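Local coordinates for phenolic acid decarboxylase (Sedimentibacter hydroxybenzoicus, PDB 7AE5), which catalyses the reversible, non-oxidative decarboxylation of 4-hydroxybenzoate and 3,4-dihydroxybenzoate as a UbiD-family enzyme that uses prenylated FMN and manganese, at residues K6-F11 with N302-N307; K145-T150 with L212-A217; I207-L212 with A255-V260. All blocks are in the same frame, centred on the assembly; numbering follows the deposited sequence.

Contact 1 (K6-F11 with N302-N307); sequences KDLREF and NPIFEN
Leu8 and Arg9, in the first turn of helix 8-17, rest on Ile304 and Glu306 of strand 304-306, an outermost strand of the chain's four-stranded mixed sheet. Leu8 has CG anti to its backbone N (chi1 170°), and its two methyls are spread along the glutamate chain, CD1 at the carboxylate and CD2 at CB. Leu8 CD1 lies 3.8 Å from Glu306 CD, and Leu8 CD2 is equally close to Glu306 CB at 3.8 Å. Leu8 CD2 also packs more loosely on Ile304 CG2, 4.3 Å away, while Val64 of the adjacent strand 62-65 touches all three side chains. The helix start is fixed by Asp7 at the N-cap, whose OD1 accepts a nearly straight bond (171°) from Glu10 N at 2.9 Å. From this turn the extended chain of Arg9 crosses Ile304 obliquely, with Arg9 NE 4.1 Å from Ile304 CD1 and the guanidinium edge at Pro303 CA. Arg9 NH2 comes within 2.9 Å of Asn302 O at a poor angle for bonding and bonds instead to Thr301 O, while NE is paired with Glu258. Glu306 OE2 forms a salt bridge with Lys145, and OE1 accepts from Asn209 N. An alanine at Glu306 would probably leave Asn209 N without its acceptor, take one carboxylate from Lys145 and open a gap beside Leu8 CD1.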
ATOM      1  N   LYS C   6     -50.130  22.848 -13.105  1.00 74.29           N
ATOM      2  CA  LYS C   6     -50.102  24.303 -13.033  1.00 74.82           C
ATOM      3  C   LYS C   6     -49.750  24.819 -11.645  1.00 72.17           C
ATOM      4  O   LYS C   6     -49.372  25.989 -11.513  1.00 72.43           O
ATOM      5  CB  LYS C   6     -51.454  24.879 -13.461  1.00 77.63           C
ATOM      6  CG  LYS C   6     -51.500  25.383 -14.894  1.00 80.95           C
ATOM      7  CD  LYS C   6     -52.571  26.448 -15.066  1.00 83.48           C
ATOM      8  CE  LYS C   6     -53.922  25.960 -14.565  1.00 83.97           C
ATOM      9  NZ  LYS C   6     -55.054  26.718 -15.170  1.00 87.47           N
ATOM     10  N   ASP C   7     -49.867  23.985 -10.615  1.00 75.49           N
ATOM     11  CA  ASP C   7     -49.565  24.386  -9.246  1.00 73.24           C
ATOM     12  C   ASP C   7     -49.367  23.125  -8.409  1.00 71.02           C
ATOM     13  O   ASP C   7     -49.290  22.013  -8.941  1.00 71.17           O
ATOM     14  CB  ASP C   7     -50.668  25.296  -8.685  1.00 74.51           C
ATOM     15  CG  ASP C   7     -52.057  24.685  -8.798  1.00 76.12           C
ATOM     16  OD1 ASP C   7     -52.196  23.448  -8.706  1.00 75.42           O
ATOM     17  OD2 ASP C   7     -53.024  25.455  -8.983  1.00 78.37           O
ATOM     18  N   LEU C   8     -49.288  23.304  -7.090  1.00 65.38           N
ATOM     19  CA  LEU C   8     -49.112  22.173  -6.188  1.00 63.48           C
ATOM     20  C   LEU C   8     -50.407  21.399  -5.980  1.00 64.65           C
ATOM     21  O   LEU C   8     -50.371  20.173  -5.815  1.00 64.07           O
ATOM     22  CB  LEU C   8     -48.566  22.661  -4.844  1.00 61.64           C
ATOM     23  CG  LEU C   8     -48.534  21.671  -3.677  1.00 60.00           C
ATOM     24  CD1 LEU C   8     -47.332  20.749  -3.790  1.00 58.22           C
ATOM     25  CD2 LEU C   8     -48.526  22.411  -2.349  1.00 59.39           C
ATOM     26  N   ARG C   9     -51.552  22.088  -5.996  1.00 60.31           N
ATOM     27  CA  ARG C   9     -52.825  21.427  -5.719  1.00 61.82           C
ATOM     28  C   ARG C   9     -53.162  20.396  -6.787  1.00 63.26           C
ATOM     29  O   ARG C   9     -53.691  19.323  -6.476  1.00 63.72           O
ATOM     30  CB  ARG C   9     -53.938  22.467  -5.607  1.00 64.03           C
ATOM     31  CG  ARG C   9     -53.650  23.538  -4.581  1.00 63.18           C
ATOM     32  CD  ARG C   9     -54.832  24.462  -4.384  1.00 65.72           C
ATOM     33  NE  ARG C   9     -54.563  25.455  -3.351  1.00 65.28           N
ATOM     34  CZ  ARG C   9     -55.498  26.161  -2.731  1.00 67.25           C
ATOM     35  NH1 ARG C   9     -56.781  26.010  -3.015  1.00 69.75           N
ATOM     36  NH2 ARG C   9     -55.136  27.040  -1.800  1.00 67.02           N
ATOM     37  N   GLU C  10     -52.878  20.709  -8.053  1.00 74.68           N
ATOM     38  CA  GLU C  10     -53.058  19.718  -9.108  1.00 76.34           C
ATOM     39  C   GLU C  10     -52.179  18.499  -8.865  1.00 74.65           C
ATOM     40  O   GLU C  10     -52.622  17.358  -9.039  1.00 75.82           O
ATOM     41  CB  GLU C  10     -52.752  20.337 -10.472  1.00 78.01           C
ATOM     42  CG  GLU C  10     -53.883  21.176 -11.046  1.00 80.85           C
ATOM     43  CD  GLU C  10     -53.456  21.971 -12.267  1.00 82.46           C
ATOM     44  OE1 GLU C  10     -52.433  21.607 -12.886  1.00 82.02           O
ATOM     45  OE2 GLU C  10     -54.143  22.959 -12.606  1.00 84.49           O
ATOM     46  N   PHE C  11     -50.931  18.723  -8.444  1.00 61.58           N
ATOM     47  CA  PHE C  11     -50.035  17.608  -8.158  1.00 59.86           C
ATOM     48  C   PHE C  11     -50.495  16.826  -6.935  1.00 59.00           C
ATOM     49  O   PHE C  11     -50.393  15.595  -6.906  1.00 59.09           O
ATOM     50  CB  PHE C  11     -48.609  18.122  -7.961  1.00 57.58           C
ATOM     51  CG  PHE C  11     -47.599  17.034  -7.744  1.00 55.98           C
ATOM     52  CD1 PHE C  11     -47.407  16.049  -8.698  1.00 57.31           C
ATOM     53  CD2 PHE C  11     -46.840  16.996  -6.587  1.00 53.46           C
ATOM     54  CE1 PHE C  11     -46.479  15.046  -8.502  1.00 56.11           C
ATOM     55  CE2 PHE C  11     -45.908  15.996  -6.386  1.00 52.17           C
ATOM     56  CZ  PHE C  11     -45.727  15.019  -7.345  1.00 53.48           C
ATOM     57  N   ASN C 302     -56.948  30.043   1.311  1.00 79.43           N
ATOM     58  CA  ASN C 302     -56.628  28.840   2.073  1.00 78.08           C
ATOM     59  C   ASN C 302     -55.313  28.218   1.591  1.00 76.35           C
ATOM     60  O   ASN C 302     -55.298  27.086   1.105  1.00 76.11           O
ATOM     61  CB  ASN C 302     -57.764  27.828   2.003  1.00 79.23           C
ATOM     62  CG  ASN C 302     -58.918  28.175   2.933  1.00 80.49           C
ATOM     63  OD1 ASN C 302     -59.174  27.473   3.912  1.00 80.14           O
ATOM     64  ND2 ASN C 302     -59.620  29.261   2.629  1.00 82.07           N
ATOM     65  N   PRO C 303     -54.194  28.935   1.717  1.00 62.81           N
ATOM     66  CA  PRO C 303     -52.926  28.412   1.203  1.00 61.28           C
ATOM     67  C   PRO C 303     -52.460  27.193   1.976  1.00 59.79           C
ATOM     68  O   PRO C 303     -52.834  26.960   3.128  1.00 59.59           O
ATOM     69  CB  PRO C 303     -51.952  29.581   1.384  1.00 60.53           C
ATOM     70  CG  PRO C 303     -52.545  30.402   2.460  1.00 61.02           C
ATOM     71  CD  PRO C 303     -54.030  30.260   2.336  1.00 62.85           C
ATOM     72  N   ILE C 304     -51.608  26.416   1.314  1.00 56.50           N
ATOM     73  CA  ILE C 304     -51.085  25.165   1.842  1.00 55.12           C
ATOM     74  C   ILE C 304     -49.586  25.329   2.042  1.00 53.34           C
ATOM     75  O   ILE C 304     -48.849  25.586   1.082  1.00 53.09           O
ATOM     76  CB  ILE C 304     -51.393  23.986   0.907  1.00 55.49           C
ATOM     77  CG1 ILE C 304     -52.900  23.729   0.864  1.00 57.25           C
ATOM     78  CG2 ILE C 304     -50.648  22.751   1.361  1.00 53.93           C
ATOM     79  CD1 ILE C 304     -53.356  22.917  -0.329  1.00 58.11           C
ATOM     80  N   PHE C 305     -49.138  25.180   3.286  1.00 53.63           N
ATOM     81  CA  PHE C 305     -47.726  25.328   3.632  1.00 51.97           C
ATOM     82  C   PHE C 305     -46.995  24.059   3.215  1.00 50.89           C
ATOM     83  O   PHE C 305     -46.969  23.069   3.952  1.00 50.21           O
ATOM     84  CB  PHE C 305     -47.568  25.598   5.125  1.00 51.26           C
ATOM     85  CG  PHE C 305     -46.141  25.797   5.570  1.00 49.66           C
ATOM     86  CD1 PHE C 305     -45.177  26.254   4.684  1.00 49.49           C
ATOM     87  CD2 PHE C 305     -45.767  25.533   6.879  1.00 48.69           C
ATOM     88  CE1 PHE C 305     -43.867  26.439   5.094  1.00 49.79           C
ATOM     89  CE2 PHE C 305     -44.458  25.718   7.295  1.00 48.27           C
ATOM     90  CZ  PHE C 305     -43.508  26.172   6.401  1.00 49.18           C
ATOM     91  N   GLU C 306     -46.395  24.087   2.028  1.00 58.86           N
ATOM     92  CA  GLU C 306     -45.607  22.961   1.538  1.00 57.88           C
ATOM     93  C   GLU C 306     -44.209  23.054   2.135  1.00 57.48           C
ATOM     94  O   GLU C 306     -43.401  23.890   1.719  1.00 58.38           O
ATOM     95  CB  GLU C 306     -45.557  22.958   0.013  1.00 58.55           C
ATOM     96  CG  GLU C 306     -44.836  21.747  -0.571  1.00 57.65           C
ATOM     97  CD  GLU C 306     -44.270  22.000  -1.956  1.00 58.24           C
ATOM     98  OE1 GLU C 306     -44.414  23.130  -2.466  1.00 58.97           O
ATOM     99  OE2 GLU C 306     -43.683  21.064  -2.539  1.00 58.14           O
ATOM    100  N   ASN C 307     -43.926  22.203   3.116  1.00 48.20           N
ATOM    101  CA  ASN C 307     -42.650  22.209   3.810  1.00 48.43           C
ATOM    102  C   ASN C 307     -42.014  20.831   3.723  1.00 48.04           C
ATOM    103  O   ASN C 307     -42.669  19.838   3.395  1.00 47.39           O
ATOM    104  CB  ASN C 307     -42.810  22.630   5.275  1.00 47.93           C
ATOM    105  CG  ASN C 307     -41.652  23.474   5.766  1.00 48.45           C
ATOM    106  OD1 ASN C 307     -41.025  24.199   4.993  1.00 49.35           O
ATOM    107  ND2 ASN C 307     -41.369  23.393   7.061  1.00 47.83           N
TER

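Contact 2 (K145-T150 with L212-A217); sequences KASVVT and LVTFMA. With RB (rubidium ion), chain R.
Lys145 and Thr214 cross at about a right angle, the lysine methylenes passing over the threonine methyl with Lys145 CE 3.8 Å from Thr214 CG2. The lysine chain is extended throughout, which carries NZ beyond the threonine to a salt bridge with Glu316 and a hydrogen bond with His68. Thr214 turns its two branches to different tasks: CG2, anti to the backbone N, meets the lysine, and OG1 (chi1 -53°) faces a water. That water donates to Thr214 OG1 at 2.6 Å and to Lys145 O at 3.0 Å, and is also hydrogen-bonded to Ser147 OG at 2.7 Å. It thereby joins hydroxyls that are themselves too far apart to bond. Strand 147-150 belongs to the antiparallel sheet of the FMN-binding, Rift-related domain, and helix 212-217 packs on it at 64°, the axes 8.8 Å apart. Where they come nearest, Ser147 OG sits 3.7 Å from Ala217 CB, and the small residues let the backbones approach closely. One residue earlier, Met216 binds a rubidium ion through its O (2.5 Å) and, its side chain bent back, through SD. Val164 O, Thr219 O, Tyr223 OH and Glu227 OE1 complete the site; Glu227 is also a predicted manganese ligand.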
ATOM      1  N   LYS C 145     -38.556  24.603   2.208  1.00 46.45           N
ATOM      2  CA  LYS C 145     -38.775  24.187   0.827  1.00 46.24           C
ATOM      3  C   LYS C 145     -39.189  25.360  -0.055  1.00 49.53           C
ATOM      4  O   LYS C 145     -39.957  25.186  -1.007  1.00 49.83           O
ATOM      5  CB  LYS C 145     -39.827  23.078   0.753  1.00 46.61           C
ATOM      6  CG  LYS C 145     -39.670  22.149  -0.437  1.00 46.70           C
ATOM      7  CD  LYS C 145     -40.864  21.228  -0.558  1.00 48.53           C
ATOM      8  CE  LYS C 145     -40.688  20.244  -1.695  1.00 48.95           C
ATOM      9  NZ  LYS C 145     -41.804  19.259  -1.715  1.00 51.22           N
ATOM     10  N   ALA C 146     -38.687  26.554   0.240  1.00 48.16           N
ATOM     11  CA  ALA C 146     -39.045  27.728  -0.537  1.00 52.24           C
ATOM     12  C   ALA C 146     -38.190  27.834  -1.794  1.00 52.57           C
ATOM     13  O   ALA C 146     -37.047  27.368  -1.838  1.00 50.04           O
ATOM     14  CB  ALA C 146     -38.889  28.994   0.303  1.00 51.92           C
ATOM     15  N   SER C 147     -38.761  28.451  -2.825  1.00 60.71           N
ATOM     16  CA  SER C 147     -38.048  28.785  -4.055  1.00 61.86           C
ATOM     17  C   SER C 147     -37.826  30.294  -4.065  1.00 64.27           C
ATOM     18  O   SER C 147     -38.781  31.067  -4.201  1.00 64.83           O
ATOM     19  CB  SER C 147     -38.826  28.320  -5.283  1.00 60.64           C
ATOM     20  OG  SER C 147     -39.252  26.976  -5.133  1.00 57.32           O
ATOM     21  N   VAL C 148     -36.570  30.707  -3.926  1.00 47.55           N
ATOM     22  CA  VAL C 148     -36.212  32.099  -3.674  1.00 48.57           C
ATOM     23  C   VAL C 148     -35.733  32.731  -4.974  1.00 50.89           C
ATOM     24  O   VAL C 148     -34.833  32.200  -5.638  1.00 51.47           O
ATOM     25  CB  VAL C 148     -35.137  32.198  -2.579  1.00 46.34           C
ATOM     26  CG1 VAL C 148     -34.442  33.551  -2.627  1.00 47.73           C
ATOM     27  CG2 VAL C 148     -35.747  31.935  -1.210  1.00 45.21           C
ATOM     28  N   VAL C 149     -36.318  33.875  -5.324  1.00 57.39           N
ATOM     29  CA  VAL C 149     -36.121  34.516  -6.620  1.00 59.83           C
ATOM     30  C   VAL C 149     -35.306  35.789  -6.435  1.00 61.47           C
ATOM     31  O   VAL C 149     -35.669  36.656  -5.632  1.00 61.18           O
ATOM     32  CB  VAL C 149     -37.467  34.828  -7.296  1.00 60.16           C
ATOM     33  CG1 VAL C 149     -37.266  35.109  -8.775  1.00 62.37           C
ATOM     34  CG2 VAL C 149     -38.442  33.681  -7.088  1.00 58.55           C
ATOM     35  N   THR C 150     -34.208  35.897  -7.183  1.00 67.50           N
ATOM     36  CA  THR C 150     -33.387  37.099  -7.243  1.00 69.44           C
ATOM     37  C   THR C 150     -33.152  37.469  -8.703  1.00 72.17           C
ATOM     38  O   THR C 150     -33.432  36.688  -9.616  1.00 72.21           O
ATOM     39  CB  THR C 150     -32.038  36.915  -6.530  1.00 68.64           C
ATOM     40  OG1 THR C 150     -31.091  36.333  -7.436  1.00 70.09           O
ATOM     41  CG2 THR C 150     -32.179  36.030  -5.304  1.00 65.13           C
ATOM     42  N   LEU C 212     -42.041  20.763 -10.432  1.00 58.77           N
ATOM     43  CA  LEU C 212     -40.898  21.010 -11.306  1.00 59.79           C
ATOM     44  C   LEU C 212     -40.215  22.329 -10.976  1.00 61.21           C
ATOM     45  O   LEU C 212     -39.012  22.479 -11.223  1.00 62.32           O
ATOM     46  CB  LEU C 212     -41.325  21.000 -12.774  1.00 59.98           C
ATOM     47  CG  LEU C 212     -41.338  19.641 -13.476  1.00 59.46           C
ATOM     48  CD1 LEU C 212     -39.990  18.946 -13.344  1.00 59.07           C
ATOM     49  CD2 LEU C 212     -42.456  18.771 -12.952  1.00 59.55           C
ATOM     50  N   VAL C 213     -40.955  23.293 -10.429  1.00 51.30           N
ATOM     51  CA  VAL C 213     -40.347  24.555 -10.023  1.00 51.20           C
ATOM     52  C   VAL C 213     -39.401  24.329  -8.852  1.00 50.36           C
ATOM     53  O   VAL C 213     -38.255  24.795  -8.858  1.00 51.42           O
ATOM     54  CB  VAL C 213     -41.434  25.588  -9.682  1.00 52.51           C
ATOM     55  CG1 VAL C 213     -40.810  26.825  -9.053  1.00 52.22           C
ATOM     56  CG2 VAL C 213     -42.223  25.951 -10.927  1.00 54.43           C
ATOM     57  N   THR C 214     -39.870  23.610  -7.828  1.00 48.64           N
ATOM     58  CA  THR C 214     -39.000  23.231  -6.720  1.00 47.91           C
ATOM     59  C   THR C 214     -37.807  22.423  -7.215  1.00 48.41           C
ATOM     60  O   THR C 214     -36.695  22.555  -6.689  1.00 49.02           O
ATOM     61  CB  THR C 214     -39.791  22.430  -5.683  1.00 46.58           C
ATOM     62  OG1 THR C 214     -40.966  23.159  -5.305  1.00 47.68           O
ATOM     63  CG2 THR C 214     -38.946  22.168  -4.445  1.00 46.52           C
ATOM     64  N   PHE C 215     -38.024  21.587  -8.233  1.00 51.24           N
ATOM     65  CA  PHE C 215     -36.936  20.805  -8.811  1.00 51.69           C
ATOM     66  C   PHE C 215     -35.857  21.711  -9.395  1.00 53.31           C
ATOM     67  O   PHE C 215     -34.674  21.578  -9.062  1.00 53.97           O
ATOM     68  CB  PHE C 215     -37.488  19.859  -9.876  1.00 50.87           C
ATOM     69  CG  PHE C 215     -36.582  18.702 -10.195  1.00 50.71           C
ATOM     70  CD1 PHE C 215     -36.312  17.730  -9.245  1.00 49.82           C
ATOM     71  CD2 PHE C 215     -36.008  18.580 -11.450  1.00 51.39           C
ATOM     72  CE1 PHE C 215     -35.486  16.658  -9.541  1.00 49.50           C
ATOM     73  CE2 PHE C 215     -35.181  17.512 -11.753  1.00 51.15           C
ATOM     74  CZ  PHE C 215     -34.920  16.551 -10.796  1.00 50.15           C
ATOM     75  N   MET C 216     -36.246  22.643 -10.269  1.00 47.91           N
ATOM     76  CA  MET C 216     -35.266  23.561 -10.840  1.00 49.37           C
ATOM     77  C   MET C 216     -34.643  24.441  -9.768  1.00 49.84           C
ATOM     78  O   MET C 216     -33.455  24.779  -9.844  1.00 50.81           O
ATOM     79  CB  MET C 216     -35.907  24.434 -11.912  1.00 49.75           C
ATOM     80  CG  MET C 216     -34.945  25.454 -12.467  1.00 51.20           C
ATOM     81  SD  MET C 216     -34.845  26.938 -11.440  1.00 51.55           S
ATOM     82  CE  MET C 216     -36.564  27.125 -10.918  1.00 50.65           C
ATOM     83  N   ALA C 217     -35.436  24.848  -8.775  1.00 46.52           N
ATOM     84  CA  ALA C 217     -34.891  25.657  -7.692  1.00 45.82           C
ATOM     85  C   ALA C 217     -33.850  24.873  -6.908  1.00 44.36           C
ATOM     86  O   ALA C 217     -32.826  25.427  -6.489  1.00 44.68           O
ATOM     87  CB  ALA C 217     -36.018  26.138  -6.779  1.00 46.26           C
TER
HETATM   88 RB    RB R 502     -32.241  26.886 -10.151  1.00367.38          RB
HETATM   89  O   HOH W   1     -40.908  25.306  -3.900  1.00 50.77           O

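Contact 3 (I207-L212 with A255-V260); sequences IGNNPL and AGSEVV
Ile207 and Val259 form an antiparallel hydrogen-bonded pair joining the ends of strands 201-207 and 259-265 in the large sheet of the FMN-binding domain. Ile207 N donates to Val259 O at 2.8 Å, and Val259 N returns a bond to Ile207 O at 3.0 Å. An extra residue on the 255-260 side, Glu258 beside Val259 and opposite Ile207, makes this a classic beta bulge. At the bulge Glu258 N donates to Gly208 O at 2.9 Å, in the carbonyl plane, on a lone pair. The same oxygen receives a CA-H...O contact from Ser257 CA at 3.2 Å. Gly208 adopts a positive phi (75°), and any CB there would run into Glu258 CG. On one face of the sheet Ile207 CB and Val259 CB pack at 4.1 Å, with Leu129 and Ile128 nearby. The Glu258 chain bends at chi2 (-93°) and leads away from Gly208; its OE1 is hydrogen-bonded to Ile304 N, and OE2 has Arg9 as its partner. Ser257 OG donates to Asn209 OD1 at 2.6 Å, lying in the amide plane, while Asn209 ND2 bonds Thr206 OG1, so both ends of the amide are held. Next along the chain, Asn210 is the N-cap of helix 211-217, and its ND2 is tied to Gln235. Leu212 N donates to Asn210 OD1 at 3.1 Å, approaching from well above the carbonyl plane, 65° out of it.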
ATOM      1  N   ILE C 207     -43.652  29.789  -1.794  1.00 55.74           N
ATOM      2  CA  ILE C 207     -43.902  28.568  -1.038  1.00 54.47           C
ATOM      3  C   ILE C 207     -45.100  27.859  -1.650  1.00 56.39           C
ATOM      4  O   ILE C 207     -46.099  28.498  -2.000  1.00 58.56           O
ATOM      5  CB  ILE C 207     -44.149  28.871   0.455  1.00 53.76           C
ATOM      6  CG1 ILE C 207     -42.979  29.669   1.039  1.00 50.25           C
ATOM      7  CG2 ILE C 207     -44.366  27.585   1.241  1.00 53.13           C
ATOM      8  CD1 ILE C 207     -43.297  30.355   2.350  1.00 49.49           C
ATOM      9  N   GLY C 208     -45.002  26.537  -1.782  1.00 52.12           N
ATOM     10  CA  GLY C 208     -46.074  25.755  -2.368  1.00 53.09           C
ATOM     11  C   GLY C 208     -46.136  25.902  -3.874  1.00 54.15           C
ATOM     12  O   GLY C 208     -46.886  26.736  -4.390  1.00 55.68           O
ATOM     13  N   ASN C 209     -45.362  25.092  -4.592  1.00 56.32           N
ATOM     14  CA  ASN C 209     -45.174  25.280  -6.021  1.00 57.17           C
ATOM     15  C   ASN C 209     -45.394  23.980  -6.779  1.00 57.21           C
ATOM     16  O   ASN C 209     -45.426  22.888  -6.205  1.00 56.30           O
ATOM     17  CB  ASN C 209     -43.765  25.808  -6.333  1.00 56.46           C
ATOM     18  CG  ASN C 209     -43.574  27.248  -5.909  1.00 56.96           C
ATOM     19  OD1 ASN C 209     -44.230  28.152  -6.427  1.00 58.19           O
ATOM     20  ND2 ASN C 209     -42.664  27.471  -4.968  1.00 57.27           N
ATOM     21  N   ASN C 210     -45.561  24.134  -8.093  1.00 61.02           N
ATOM     22  CA  ASN C 210     -45.417  23.085  -9.093  1.00 61.02           C
ATOM     23  C   ASN C 210     -44.156  22.296  -8.757  1.00 59.14           C
ATOM     24  O   ASN C 210     -43.092  22.897  -8.555  1.00 58.46           O
ATOM     25  CB  ASN C 210     -45.355  23.729 -10.484  1.00 62.35           C
ATOM     26  CG  ASN C 210     -45.063  22.742 -11.609  1.00 62.36           C
ATOM     27  OD1 ASN C 210     -44.913  21.541 -11.399  1.00 61.38           O
ATOM     28  ND2 ASN C 210     -44.984  23.266 -12.825  1.00 63.55           N
ATOM     29  N   PRO C 211     -44.234  20.965  -8.657  1.00 53.29           N
ATOM     30  CA  PRO C 211     -43.044  20.193  -8.259  1.00 51.56           C
ATOM     31  C   PRO C 211     -41.839  20.401  -9.162  1.00 52.21           C
ATOM     32  O   PRO C 211     -40.703  20.237  -8.699  1.00 52.82           O
ATOM     33  CB  PRO C 211     -43.540  18.739  -8.299  1.00 51.31           C
ATOM     34  CG  PRO C 211     -44.822  18.771  -9.082  1.00 53.10           C
ATOM     35  CD  PRO C 211     -45.422  20.106  -8.791  1.00 54.16           C
ATOM     36  N   LEU C 212     -42.041  20.763 -10.432  1.00 58.77           N
ATOM     37  CA  LEU C 212     -40.898  21.010 -11.306  1.00 59.79           C
ATOM     38  C   LEU C 212     -40.215  22.329 -10.976  1.00 61.21           C
ATOM     39  O   LEU C 212     -39.012  22.479 -11.223  1.00 62.32           O
ATOM     40  CB  LEU C 212     -41.325  21.000 -12.774  1.00 59.98           C
ATOM     41  CG  LEU C 212     -41.338  19.641 -13.476  1.00 59.46           C
ATOM     42  CD1 LEU C 212     -39.990  18.946 -13.344  1.00 59.07           C
ATOM     43  CD2 LEU C 212     -42.456  18.771 -12.952  1.00 59.55           C
ATOM     44  N   ALA C 255     -47.144  31.806 -11.194  1.00 78.26           N
ATOM     45  CA  ALA C 255     -48.517  32.306 -11.029  1.00 79.90           C
ATOM     46  C   ALA C 255     -49.263  31.534  -9.955  1.00 79.25           C
ATOM     47  O   ALA C 255     -50.069  32.118  -9.233  1.00 79.91           O
ATOM     48  CB  ALA C 255     -49.261  32.246 -12.364  1.00 81.89           C
ATOM     49  N   GLY C 256     -48.958  30.248  -9.788  1.00 69.79           N
ATOM     50  CA  GLY C 256     -49.728  29.385  -8.917  1.00 69.38           C
ATOM     51  C   GLY C 256     -49.163  29.088  -7.545  1.00 67.49           C
ATOM     52  O   GLY C 256     -49.655  28.163  -6.890  1.00 67.01           O
ATOM     53  N   SER C 257     -48.161  29.832  -7.080  1.00 62.35           N
ATOM     54  CA  SER C 257     -47.640  29.594  -5.741  1.00 60.64           C
ATOM     55  C   SER C 257     -48.717  29.800  -4.688  1.00 61.16           C
ATOM     56  O   SER C 257     -49.553  30.703  -4.788  1.00 62.67           O
ATOM     57  CB  SER C 257     -46.464  30.517  -5.443  1.00 59.75           C
ATOM     58  OG  SER C 257     -45.505  30.449  -6.474  1.00 59.53           O
ATOM     59  N   GLU C 258     -48.675  28.958  -3.659  1.00 60.22           N
ATOM     60  CA  GLU C 258     -49.614  29.106  -2.559  1.00 60.62           C
ATOM     61  C   GLU C 258     -49.336  30.378  -1.770  1.00 60.47           C
ATOM     62  O   GLU C 258     -50.271  31.071  -1.356  1.00 61.61           O
ATOM     63  CB  GLU C 258     -49.550  27.880  -1.655  1.00 59.37           C
ATOM     64  CG  GLU C 258     -49.948  26.592  -2.352  1.00 59.62           C
ATOM     65  CD  GLU C 258     -51.415  26.270  -2.178  1.00 61.08           C
ATOM     66  OE1 GLU C 258     -52.117  27.034  -1.486  1.00 61.86           O
ATOM     67  OE2 GLU C 258     -51.866  25.245  -2.727  1.00 61.48           O
ATOM     68  N   VAL C 259     -48.062  30.700  -1.553  1.00 56.17           N
ATOM     69  CA  VAL C 259     -47.654  31.871  -0.784  1.00 55.87           C
ATOM     70  C   VAL C 259     -46.464  32.516  -1.483  1.00 55.46           C
ATOM     71  O   VAL C 259     -45.572  31.820  -1.978  1.00 54.50           O
ATOM     72  CB  VAL C 259     -47.295  31.503   0.675  1.00 54.39           C
ATOM     73  CG1 VAL C 259     -46.863  32.733   1.455  1.00 54.11           C
ATOM     74  CG2 VAL C 259     -48.462  30.820   1.374  1.00 54.87           C
ATOM     75  N   VAL C 260     -46.455  33.847  -1.533  1.00 59.69           N
ATOM     76  CA  VAL C 260     -45.327  34.612  -2.052  1.00 59.42           C
ATOM     77  C   VAL C 260     -44.924  35.636  -1.000  1.00 58.92           C
ATOM     78  O   VAL C 260     -45.765  36.404  -0.522  1.00 59.85           O
ATOM     79  CB  VAL C 260     -45.661  35.311  -3.384  1.00 61.16           C
ATOM     80  CG1 VAL C 260     -44.458  36.097  -3.884  1.00 60.93           C
ATOM     81  CG2 VAL C 260     -46.106  34.295  -4.425  1.00 61.73           C
TER

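From the N terminus, residues 6-11 meet 302-307 in contact 1, closing a loop of 290 residues that holds both other contacts. Within it, contact 2 joins 145-150 to 212-217 and closes a loop of 61 residues, and contact 3 joins 207-212 to 255-260 and closes one of 42. These two cross, since 207-212 begins inside the loop of contact 2 and 255-260 lies past its end. They share Leu212, and the segments leading into and along helix 211-217 serve both. Contact 1 joins the first helix to the small mixed sheet, and charged side chains link it to the other two contacts and so to the large antiparallel sheet.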